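Local coordinates for protein CurD (Moorea producens 3L, PDB 5KP7) that probably catalyses a hydroxymethylglutaryl-CoA synthase-type condensation and binds 4'-phosphopantetheine in a pocket of its thiolase-like fold, at residues K66-P71 against E392-H397; D168-L173 against N320-T325; W185-P190 against D231-D236. The protein carries 3 engineered substitutions. One frame throughout, in Å; residues are numbered along the deposited sequence. Where two conformers were deposited one is given.

Contact 1. Residues K66-P71 against E392-H397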
loop_
_atom_site.group_PDB
_atom_site.type_symbol
_atom_site.label_atom_id
_atom_site.label_comp_id
_atom_site.label_asym_id
_atom_site.label_seq_id
_atom_site.Cartn_x
_atom_site.Cartn_y
_atom_site.Cartn_z
ATOM N N LYS A 66 7.428 10.560 -2.645
ATOM C CA LYS A 66 6.733 9.583 -3.474
ATOM C C LYS A 66 7.552 9.267 -4.731
ATOM O O LYS A 66 8.159 10.146 -5.342
ATOM C CB LYS A 66 5.322 10.034 -3.842
ATOM C CG LYS A 66 5.214 11.278 -4.707
ATOM C CD LYS A 66 3.806 11.380 -5.265
ATOM C CE LYS A 66 3.608 12.626 -6.104
ATOM N NZ LYS A 66 2.357 12.461 -6.897
ATOM N N ALA A 67 7.555 7.993 -5.094
ATOM C CA ALA A 67 8.139 7.598 -6.385
ATOM C C ALA A 67 7.248 8.060 -7.503
ATOM O O ALA A 67 6.032 8.083 -7.348
ATOM C CB ALA A 67 8.310 6.093 -6.442
ATOM N N VAL A 68 7.836 8.350 -8.681
ATOM C CA VAL A 68 7.041 8.841 -9.824
ATOM C C VAL A 68 7.513 8.105 -11.085
ATOM O O VAL A 68 8.695 8.138 -11.367
ATOM C CB VAL A 68 7.224 10.352 -10.017
ATOM C CG1 VAL A 68 6.343 10.869 -11.138
ATOM C CG2 VAL A 68 6.880 11.084 -8.721
ATOM N N SER A 69 6.595 7.431 -11.753
ATOM C CA SER A 69 6.920 6.715 -13.024
ATOM C C SER A 69 7.189 7.729 -14.142
ATOM O O SER A 69 6.367 8.657 -14.360
ATOM C CB SER A 69 5.749 5.884 -13.434
ATOM O OG SER A 69 5.983 5.096 -14.601
ATOM N N LEU A 70 8.269 7.505 -14.899
ATOM C CA LEU A 70 8.527 8.280 -16.126
ATOM C C LEU A 70 7.608 7.823 -17.252
ATOM O O LEU A 70 7.036 6.748 -17.189
ATOM C CB LEU A 70 9.992 8.120 -16.543
ATOM C CG LEU A 70 11.086 8.886 -15.800
ATOM C CD1 LEU A 70 11.048 10.350 -16.229
ATOM C CD2 LEU A 70 10.971 8.803 -14.305
ATOM N N PRO A 71 7.472 8.637 -18.326
ATOM C CA PRO A 71 6.617 8.211 -19.465
ATOM C C PRO A 71 7.093 6.939 -20.168
ATOM O O PRO A 71 6.280 6.173 -20.687
ATOM C CB PRO A 71 6.601 9.447 -20.383
ATOM C CG PRO A 71 6.861 10.577 -19.452
ATOM C CD PRO A 71 7.855 10.068 -18.427
ATOM N N GLU A 392 6.014 18.790 -12.690
ATOM C CA GLU A 392 4.889 19.326 -13.470
ATOM C C GLU A 392 5.021 18.987 -14.963
ATOM O O GLU A 392 4.035 18.667 -15.608
ATOM C CB GLU A 392 4.732 20.852 -13.247
ATOM C CG GLU A 392 4.219 21.137 -11.845
ATOM C CD GLU A 392 4.309 22.579 -11.389
ATOM O OE1 GLU A 392 3.540 22.916 -10.462
ATOM O OE2 GLU A 392 5.140 23.360 -11.897
ATOM N N GLN A 393 6.239 19.055 -15.496
ATOM C CA GLN A 393 6.470 18.686 -16.884
ATOM C C GLN A 393 6.145 17.198 -17.082
ATOM O O GLN A 393 5.510 16.807 -18.079
ATOM C CB GLN A 393 7.911 18.923 -17.283
ATOM C CG GLN A 393 8.381 20.357 -17.406
ATOM C CD GLN A 393 9.867 20.368 -17.721
ATOM O OE1 GLN A 393 10.682 20.858 -16.924
ATOM N NE2 GLN A 393 10.240 19.767 -18.880
ATOM N N LEU A 394 6.592 16.386 -16.123
ATOM C CA LEU A 394 6.344 14.932 -16.176
ATOM C C LEU A 394 4.862 14.650 -16.271
ATOM O O LEU A 394 4.445 13.890 -17.133
ATOM C CB LEU A 394 6.998 14.227 -14.987
ATOM C CG LEU A 394 7.035 12.700 -14.950
ATOM C CD1 LEU A 394 8.142 12.247 -14.003
ATOM C CD2 LEU A 394 5.690 12.136 -14.539
ATOM N N LEU A 395 4.043 15.275 -15.416
ATOM C CA LEU A 395 2.590 15.111 -15.490
ATOM C C LEU A 395 2.042 15.468 -16.863
ATOM O O LEU A 395 1.239 14.735 -17.422
ATOM C CB LEU A 395 1.854 15.972 -14.452
ATOM C CG LEU A 395 2.158 15.753 -12.972
ATOM C CD1 LEU A 395 1.159 16.517 -12.105
ATOM C CD2 LEU A 395 2.193 14.290 -12.608
ATOM N N TYR A 396 2.453 16.618 -17.374
ATOM C CA TYR A 396 2.032 17.076 -18.699
ATOM C C TYR A 396 2.401 16.066 -19.808
ATOM O O TYR A 396 1.591 15.743 -20.652
ATOM C CB TYR A 396 2.673 18.439 -18.961
ATOM C CG TYR A 396 2.409 19.006 -20.327
ATOM C CD1 TYR A 396 1.269 19.769 -20.589
ATOM C CD2 TYR A 396 3.311 18.811 -21.357
ATOM C CE1 TYR A 396 1.046 20.317 -21.854
ATOM C CE2 TYR A 396 3.082 19.330 -22.615
ATOM C CZ TYR A 396 1.962 20.064 -22.863
ATOM O OH TYR A 396 1.790 20.564 -24.117
ATOM N N HIS A 397 3.604 15.522 -19.733
ATOM C CA HIS A 397 4.100 14.611 -20.764
ATOM C C HIS A 397 3.487 13.218 -20.699
ATOM O O HIS A 397 3.503 12.479 -21.690
ATOM C CB HIS A 397 5.626 14.577 -20.719
ATOM C CG HIS A 397 6.227 15.826 -21.251
ATOM N ND1 HIS A 397 5.916 16.298 -22.505
ATOM C CD2 HIS A 397 7.059 16.744 -20.703
ATOM C CE1 HIS A 397 6.547 17.442 -22.716
ATOM N NE2 HIS A 397 7.268 17.719 -21.656
#
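His-397 meets Pro-71 with its CB, which lies 4.4 Å from Pro-71 CG, while the imidazole turns off elsewhere. Tyr-396 CD2 sits over one face of that imidazole, 3.7 Å above its plane and nearer the ring's margin. His-397 CE1 lies in plane at the edge of the tyrosine ring. His-397 has two conformers, so this ring placement is doubtful.

The contact is carried by Leu-394. Its CG stands anti to the backbone N (chi1 -171°), which sends both methyls toward segment 66-71. Val-68 CG1 touches both, being 3.7 Å from Leu-394 CD1 and from CD2. The two side chains run antiparallel alongside one another.

The packing joins strand 65-67, an outer strand of a small mixed sheet, and the loop after it to the last turns of helix 388-397. Lys-66 NZ also reaches this helix, by a hydrogen bond to Tyr-391 OH.

Leu-394 CD2 lies 3.5 Å from the carbonyl Ser-69 O. Leu-70 crosses Leu-394 at about a right angle, with the CD1 atoms of Leu-70 and Leu-394 4.1 Å apart. Ser-69 OG donates to Leu-70 O, tilted 23° from the carbonyl plane. Leu-70 O also receives a weak bond from Arg-171 NH1.

Contact 2. Residues D168-L173 against N320-T325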
loop_
_atom_site.group_PDB
_atom_site.type_symbol
_atom_site.label_atom_id
_atom_site.label_comp_id
_atom_site.label_asym_id
_atom_site.label_seq_id
_atom_site.Cartn_x
_atom_site.Cartn_y
_atom_site.Cartn_z
ATOM N N ASP A 168 2.136 -1.265 -9.510
ATOM C CA ASP A 168 1.167 -0.174 -9.704
ATOM C C ASP A 168 1.900 1.159 -9.913
ATOM O O ASP A 168 2.979 1.374 -9.344
ATOM C CB ASP A 168 0.174 -0.077 -8.533
ATOM C CG ASP A 168 -1.017 -1.042 -8.667
ATOM O OD1 ASP A 168 -1.750 -0.973 -9.664
ATOM O OD2 ASP A 168 -1.218 -1.860 -7.750
ATOM N N ILE A 169 1.319 2.011 -10.759
ATOM C CA ILE A 169 1.803 3.367 -10.978
ATOM C C ILE A 169 0.629 4.296 -10.818
ATOM O O ILE A 169 -0.509 3.878 -10.922
ATOM C CB ILE A 169 2.411 3.502 -12.372
ATOM C CG1 ILE A 169 3.647 2.604 -12.417
ATOM C CG2 ILE A 169 2.736 4.946 -12.728
ATOM C CD1 ILE A 169 4.291 2.570 -13.715
ATOM N N SER A 170 0.905 5.563 -10.593
ATOM C CA SER A 170 -0.167 6.588 -10.497
ATOM C C SER A 170 0.008 7.584 -11.622
ATOM O O SER A 170 0.656 8.606 -11.445
ATOM C CB SER A 170 -0.049 7.284 -9.137
ATOM O OG SER A 170 -0.260 6.332 -8.104
ATOM N N ARG A 171 -0.537 7.276 -12.790
ATOM C CA ARG A 171 -0.316 8.130 -13.969
ATOM C C ARG A 171 -1.405 9.176 -14.123
ATOM O O ARG A 171 -2.227 9.114 -15.040
ATOM C CB ARG A 171 -0.085 7.314 -15.251
ATOM C CG ARG A 171 1.065 7.965 -16.020
ATOM C CD ARG A 171 1.230 7.556 -17.404
ATOM N NE ARG A 171 1.545 6.158 -17.634
ATOM C CZ ARG A 171 2.758 5.616 -17.668
ATOM N NH1 ARG A 171 3.873 6.295 -17.314
ATOM N NH2 ARG A 171 2.842 4.328 -18.017
ATOM N N PHE A 172 -1.359 10.160 -13.228
ATOM C CA PHE A 172 -2.218 11.341 -13.285
ATOM C C PHE A 172 -1.943 12.206 -14.508
ATOM O O PHE A 172 -0.778 12.465 -14.826
ATOM C CB PHE A 172 -2.005 12.211 -12.051
ATOM C CG PHE A 172 -2.234 11.489 -10.762
ATOM C CD1 PHE A 172 -3.370 10.690 -10.592
ATOM C CD2 PHE A 172 -1.303 11.582 -9.721
ATOM C CE1 PHE A 172 -3.583 10.001 -9.408
ATOM C CE2 PHE A 172 -1.533 10.908 -8.525
ATOM C CZ PHE A 172 -2.677 10.125 -8.375
ATOM N N LEU A 173 -3.016 12.637 -15.177
ATOM C CA LEU A 173 -2.937 13.418 -16.424
ATOM C C LEU A 173 -3.555 14.815 -16.204
ATOM O O LEU A 173 -4.561 14.941 -15.504
ATOM C CB LEU A 173 -3.677 12.679 -17.546
ATOM C CG LEU A 173 -3.247 11.219 -17.801
ATOM C CD1 LEU A 173 -3.960 10.650 -19.026
ATOM C CD2 LEU A 173 -1.730 11.106 -17.970
ATOM N N ASN A 320 2.068 5.562 -1.501
ATOM C CA ASN A 320 1.166 4.422 -1.614
ATOM C C ASN A 320 1.418 3.782 -2.991
ATOM O O ASN A 320 1.203 4.444 -4.023
ATOM C CB ASN A 320 -0.276 4.942 -1.548
ATOM C CG ASN A 320 -1.320 3.852 -1.612
ATOM O OD1 ASN A 320 -1.021 2.669 -1.660
ATOM N ND2 ASN A 320 -2.571 4.266 -1.536
ATOM N N ILE A 321 1.850 2.521 -2.993
ATOM C CA ILE A 321 2.064 1.768 -4.229
ATOM C C ILE A 321 1.010 0.655 -4.363
ATOM O O ILE A 321 1.234 -0.359 -5.001
ATOM C CB ILE A 321 3.513 1.297 -4.400
ATOM C CG1 ILE A 321 4.005 0.400 -3.267
ATOM C CG2 ILE A 321 4.402 2.520 -4.478
ATOM C CD1 ILE A 321 5.328 -0.329 -3.536
ATOM N N MET A 322 -0.169 0.956 -3.831
ATOM C CA MET A 322 -1.383 0.163 -4.008
ATOM C C MET A 322 -1.200 -1.261 -3.596
ATOM O O MET A 322 -0.801 -1.502 -2.471
ATOM C CB MET A 322 -1.944 0.286 -5.443
ATOM C CG MET A 322 -2.077 1.654 -5.976
ATOM S SD MET A 322 -3.089 2.619 -4.937
ATOM C CE MET A 322 -2.125 4.116 -5.106
ATOM N N GLY A 323 -1.402 -2.226 -4.488
ATOM C CA GLY A 323 -1.328 -3.627 -4.084
ATOM C C GLY A 323 0.021 -4.152 -3.644
ATOM O O GLY A 323 0.075 -5.226 -3.057
ATOM N N ALA A 324 1.104 -3.416 -3.936
ATOM C CA ALA A 324 2.447 -3.771 -3.520
ATOM C C ALA A 324 2.832 -3.207 -2.121
ATOM O O ALA A 324 3.866 -3.586 -1.573
ATOM C CB ALA A 324 3.449 -3.260 -4.543
ATOM N N THR A 325 2.035 -2.297 -1.569
ATOM C CA THR A 325 2.493 -1.542 -0.399
ATOM C C THR A 325 2.726 -2.437 0.804
ATOM O O THR A 325 3.742 -2.298 1.502
ATOM C CB THR A 325 1.537 -0.401 -0.024
ATOM O OG1 THR A 325 1.254 0.377 -1.189
ATOM C CG2 THR A 325 2.160 0.483 1.043
HETATM O O HOH W 1 -3.354 -3.286 -6.875
#
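Asp-168 OD2 is gripped by the backbone N-H of Gly-323. Gly-323 N lies 3.3 Å from Asp-168 OD2, on the anti side and 25° out of the carboxylate plane. A water sits 2.7 Å from Asp-168 OD2.

Met-322 crosses Asp-168 at about a right angle. Its CB comes within 3.2 Å of Asp-168 OD2, and its CG lies 3.8 Å from Asp-168 CB. The methionine chain then folds, leaving CE 4.2 Å from Ser-170 OG, whose hydrogen-bond partner is Gly-193 O.

Residues Ile-321 to Ala-324 form a type II' turn, with Met-322 at positive phi (56°) and Ala-324 N bonded to Ile-321 O. An Asx turn overlaps its start: OD1 of Asn-320, a pocket residue, accepts from Met-322 N at 2.9 Å, from above the plane of the amide. Thr-325 N and Thr-325 OG1 both reach Met-322 O from one side of its plane, where helix 325-336 begins.

Asp-168 OD1 is bonded to Ser-105 OG, Glu-106 N and Ser-107 OG. With both oxygens engaged, the rotation of the carboxylate is fixed, and Asp-168 ties the end of strand 161-168 to the turn beside the pocket.

Contact 3. Residues W185-P190 against D231-D236; sequences WSFAEP and DSEAGD. With PNS (4'-phosphopantetheine), chain E.
Phe-187 and Glu-233 cross at about a right angle. The ring and carboxylate planes are turned 53° apart. Phe-187 CZ is 4.0 Å from both CG and CD of Glu-233, so the far end of the ring meets the middle of the glutamate chain. With chi1 at 78°, Phe-187 CG lies between its own backbone N and carbonyl carbon, and the ring is directed at segment 231-236.

The two faces of the ring are both covered. Ala-188 CB stands 4.0 Å above the plane, over the centre. Gly-235 O lies over the other face. Gly-235 takes a backbone conformation in which a CB would crowd the preceding carbonyl O.

Glu-233 runs extended, its CG anti to the backbone N (chi1 -176°). This carries OE1 to 3.7 Å from Ala-188 CB. Arg-227 NH2 forms a long, weak ion pair with Glu-233 OE1, and OE2 is hydrogen-bonded outside the two segments.

Trp-185 turns its indole along the other end of the segment. Ser-232 OG lies in plane at the indole edge, 3.8 Å from Trp-185 CD1. Trp-185 is also stacked with Phe-172 and Tyr-183.

Phe-187 and Pro-190 line the phosphopantetheine pocket. The bound group donates from O33 to Phe-187 O at 2.6 Å. Its C38 lies obliquely against the Phe-187 ring, 3.8 Å from CE2. Pro-190 CD also packs on O33. Strand 234-235, paired with 225-226, backs the ring, and Asp-236 caps helix 237-258.

No hydrogen bond joins the two segments, and Glu-233 N is buried without a partner. The join rests on van der Waals packing of Phe-187, Trp-185 and Ala-188. Packing on both faces of the Phe-187 ring is consistent with a steady surface for the pantetheine arm.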
loop_
_atom_site.group_PDB
_atom_site.type_symbol
_atom_site.label_atom_id
_atom_site.label_comp_id
_atom_site.label_asym_id
_atom_site.label_seq_id
_atom_site.Cartn_x
_atom_site.Cartn_y
_atom_site.Cartn_z
ATOM N N TRP A 185 -8.993 12.656 -9.108
ATOM C CA TRP A 185 -7.792 12.172 -8.402
ATOM C C TRP A 185 -7.078 13.189 -7.474
ATOM O O TRP A 185 -6.148 12.800 -6.745
ATOM C CB TRP A 185 -6.784 11.558 -9.408
ATOM C CG TRP A 185 -6.407 12.446 -10.572
ATOM C CD1 TRP A 185 -6.938 12.407 -11.843
ATOM C CD2 TRP A 185 -5.424 13.504 -10.585
ATOM N NE1 TRP A 185 -6.346 13.369 -12.635
ATOM C CE2 TRP A 185 -5.411 14.049 -11.898
ATOM C CE3 TRP A 185 -4.544 14.033 -9.626
ATOM C CZ2 TRP A 185 -4.551 15.111 -12.269
ATOM C CZ3 TRP A 185 -3.682 15.094 -9.999
ATOM C CH2 TRP A 185 -3.702 15.617 -11.313
ATOM N N SER A 186 -7.517 14.456 -7.440
ATOM C CA SER A 186 -6.768 15.504 -6.710
ATOM C C SER A 186 -6.527 15.164 -5.227
ATOM O O SER A 186 -5.451 15.471 -4.696
ATOM C CB SER A 186 -7.450 16.872 -6.840
ATOM O OG SER A 186 -7.360 17.345 -8.180
ATOM N N PHE A 187 -7.501 14.501 -4.586
ATOM C CA PHE A 187 -7.373 14.059 -3.173
ATOM C C PHE A 187 -6.141 13.137 -2.954
ATOM O O PHE A 187 -5.563 13.102 -1.859
ATOM C CB PHE A 187 -8.684 13.379 -2.657
ATOM C CG PHE A 187 -8.881 11.943 -3.132
ATOM C CD1 PHE A 187 -9.313 11.672 -4.430
ATOM C CD2 PHE A 187 -8.636 10.858 -2.281
ATOM C CE1 PHE A 187 -9.490 10.366 -4.872
ATOM C CE2 PHE A 187 -8.815 9.548 -2.722
ATOM C CZ PHE A 187 -9.236 9.305 -4.015
ATOM N N ALA A 188 -5.753 12.398 -3.993
ATOM C CA ALA A 188 -4.717 11.383 -3.893
ATOM C C ALA A 188 -3.316 11.803 -4.383
ATOM O O ALA A 188 -2.399 10.984 -4.291
ATOM C CB ALA A 188 -5.170 10.137 -4.633
ATOM N N GLU A 189 -3.130 13.036 -4.863
ATOM C CA GLU A 189 -1.841 13.406 -5.476
ATOM C C GLU A 189 -0.631 13.248 -4.545
ATOM O O GLU A 189 0.366 12.632 -4.911
ATOM C CB GLU A 189 -1.866 14.816 -6.062
ATOM C CG GLU A 189 -0.637 15.113 -6.895
ATOM C CD GLU A 189 -0.649 16.493 -7.481
ATOM O OE1 GLU A 189 -1.592 17.260 -7.148
ATOM O OE2 GLU A 189 0.300 16.820 -8.235
ATOM N N PRO A 190 -0.725 13.787 -3.333
ATOM C CA PRO A 190 0.399 13.661 -2.418
ATOM C C PRO A 190 0.773 12.218 -2.066
ATOM O O PRO A 190 1.941 11.949 -1.838
ATOM C CB PRO A 190 -0.098 14.378 -1.161
ATOM C CG PRO A 190 -1.200 15.263 -1.630
ATOM C CD PRO A 190 -1.856 14.522 -2.725
ATOM N N ASP A 231 -6.461 5.865 -15.739
ATOM C CA ASP A 231 -5.473 6.877 -15.394
ATOM C C ASP A 231 -6.073 7.844 -14.383
ATOM O O ASP A 231 -5.939 9.061 -14.496
ATOM C CB ASP A 231 -4.980 7.602 -16.648
ATOM C CG ASP A 231 -4.313 6.656 -17.670
ATOM O OD1 ASP A 231 -3.455 5.828 -17.298
ATOM O OD2 ASP A 231 -4.636 6.775 -18.856
ATOM N N SER A 232 -6.779 7.281 -13.402
ATOM C CA SER A 232 -7.633 8.092 -12.534
ATOM C C SER A 232 -8.072 7.301 -11.312
ATOM O O SER A 232 -7.914 6.085 -11.261
ATOM C CB SER A 232 -8.871 8.576 -13.301
ATOM O OG SER A 232 -9.420 9.692 -12.631
ATOM N N GLU A 233 -8.612 8.014 -10.330
ATOM C CA GLU A 233 -9.174 7.421 -9.116
ATOM C C GLU A 233 -10.267 8.368 -8.627
ATOM O O GLU A 233 -10.110 9.581 -8.788
ATOM C CB GLU A 233 -8.103 7.239 -8.046
ATOM C CG GLU A 233 -8.612 6.540 -6.787
ATOM C CD GLU A 233 -7.518 6.175 -5.790
ATOM O OE1 GLU A 233 -6.464 6.838 -5.771
ATOM O OE2 GLU A 233 -7.740 5.228 -4.998
ATOM N N ALA A 234 -11.359 7.822 -8.075
ATOM C CA ALA A 234 -12.483 8.598 -7.520
ATOM C C ALA A 234 -12.810 8.092 -6.117
ATOM O O ALA A 234 -12.566 6.936 -5.793
ATOM C CB ALA A 234 -13.718 8.485 -8.396
ATOM N N GLY A 235 -13.362 8.948 -5.265
ATOM C CA GLY A 235 -13.866 8.437 -3.992
ATOM C C GLY A 235 -13.858 9.412 -2.851
ATOM O O GLY A 235 -13.511 10.581 -3.021
ATOM N N ASP A 236 -14.261 8.883 -1.692
ATOM C CA ASP A 236 -14.366 9.633 -0.457
ATOM C C ASP A 236 -13.326 9.027 0.469
ATOM O O ASP A 236 -13.544 7.964 1.038
ATOM C CB ASP A 236 -15.765 9.455 0.117
ATOM C CG ASP A 236 -15.952 10.169 1.441
ATOM O OD1 ASP A 236 -14.975 10.590 2.069
ATOM O OD2 ASP A 236 -17.104 10.305 1.864
HETATM O O23 PNS E . -5.127 14.824 5.959
HETATM P P24 PNS E . -6.226 14.541 4.962
HETATM O O26 PNS E . -7.106 15.675 4.483
HETATM O O27 PNS E . -5.590 13.924 3.597
HETATM C C28 PNS E . -4.637 12.870 3.621
HETATM C C29 PNS E . -3.575 13.054 2.536
HETATM C C30 PNS E . -2.665 11.851 2.344
HETATM C C31 PNS E . -3.347 14.488 1.997
HETATM C C32 PNS E . -4.480 12.771 1.227
HETATM O O33 PNS E . -3.719 12.871 -0.010
HETATM C C34 PNS E . -5.239 11.467 1.080
HETATM O O35 PNS E . -6.331 11.319 1.620
HETATM N N36 PNS E . -4.614 10.491 0.423
HETATM C C37 PNS E . -4.945 9.097 0.625
HETATM C C38 PNS E . -6.113 8.592 -0.185
HETATM C C39 PNS E . -6.218 7.139 0.214
HETATM O O40 PNS E . -5.618 6.289 -0.432
HETATM N N41 PNS E . -6.949 6.873 1.301
HETATM C C42 PNS E . -7.094 5.511 1.763
HETATM C C43 PNS E . -7.697 5.425 3.149
HETATM S S44 PNS E . -7.876 3.661 3.472
#

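In the fold
The three contacts are nested along the chain: contact 3 within the loop closed by contact 2, and contact 2 within that closed by contact 1. Their centres are 12 Å (1 and 2), 16 Å (1 and 3) and 11 Å (2 and 3) apart. Segments 168-173 and 185-190 belong to one connection between neighbouring strands 161-168 and 195-202, of which 175-182 is not modelled. Arg-171 makes a weak bond to Leu-70 O, Phe-172 stacks on Trp-185, and Glu-189 O takes a bond from Lys-66 NZ. Contacts 2 and 3 supply pocket residues. Contact 1 lies farther from the ligand: the side chain of Val-68 is about 14 Å from the bound group. This is consistent with one continuous region beside the pocket.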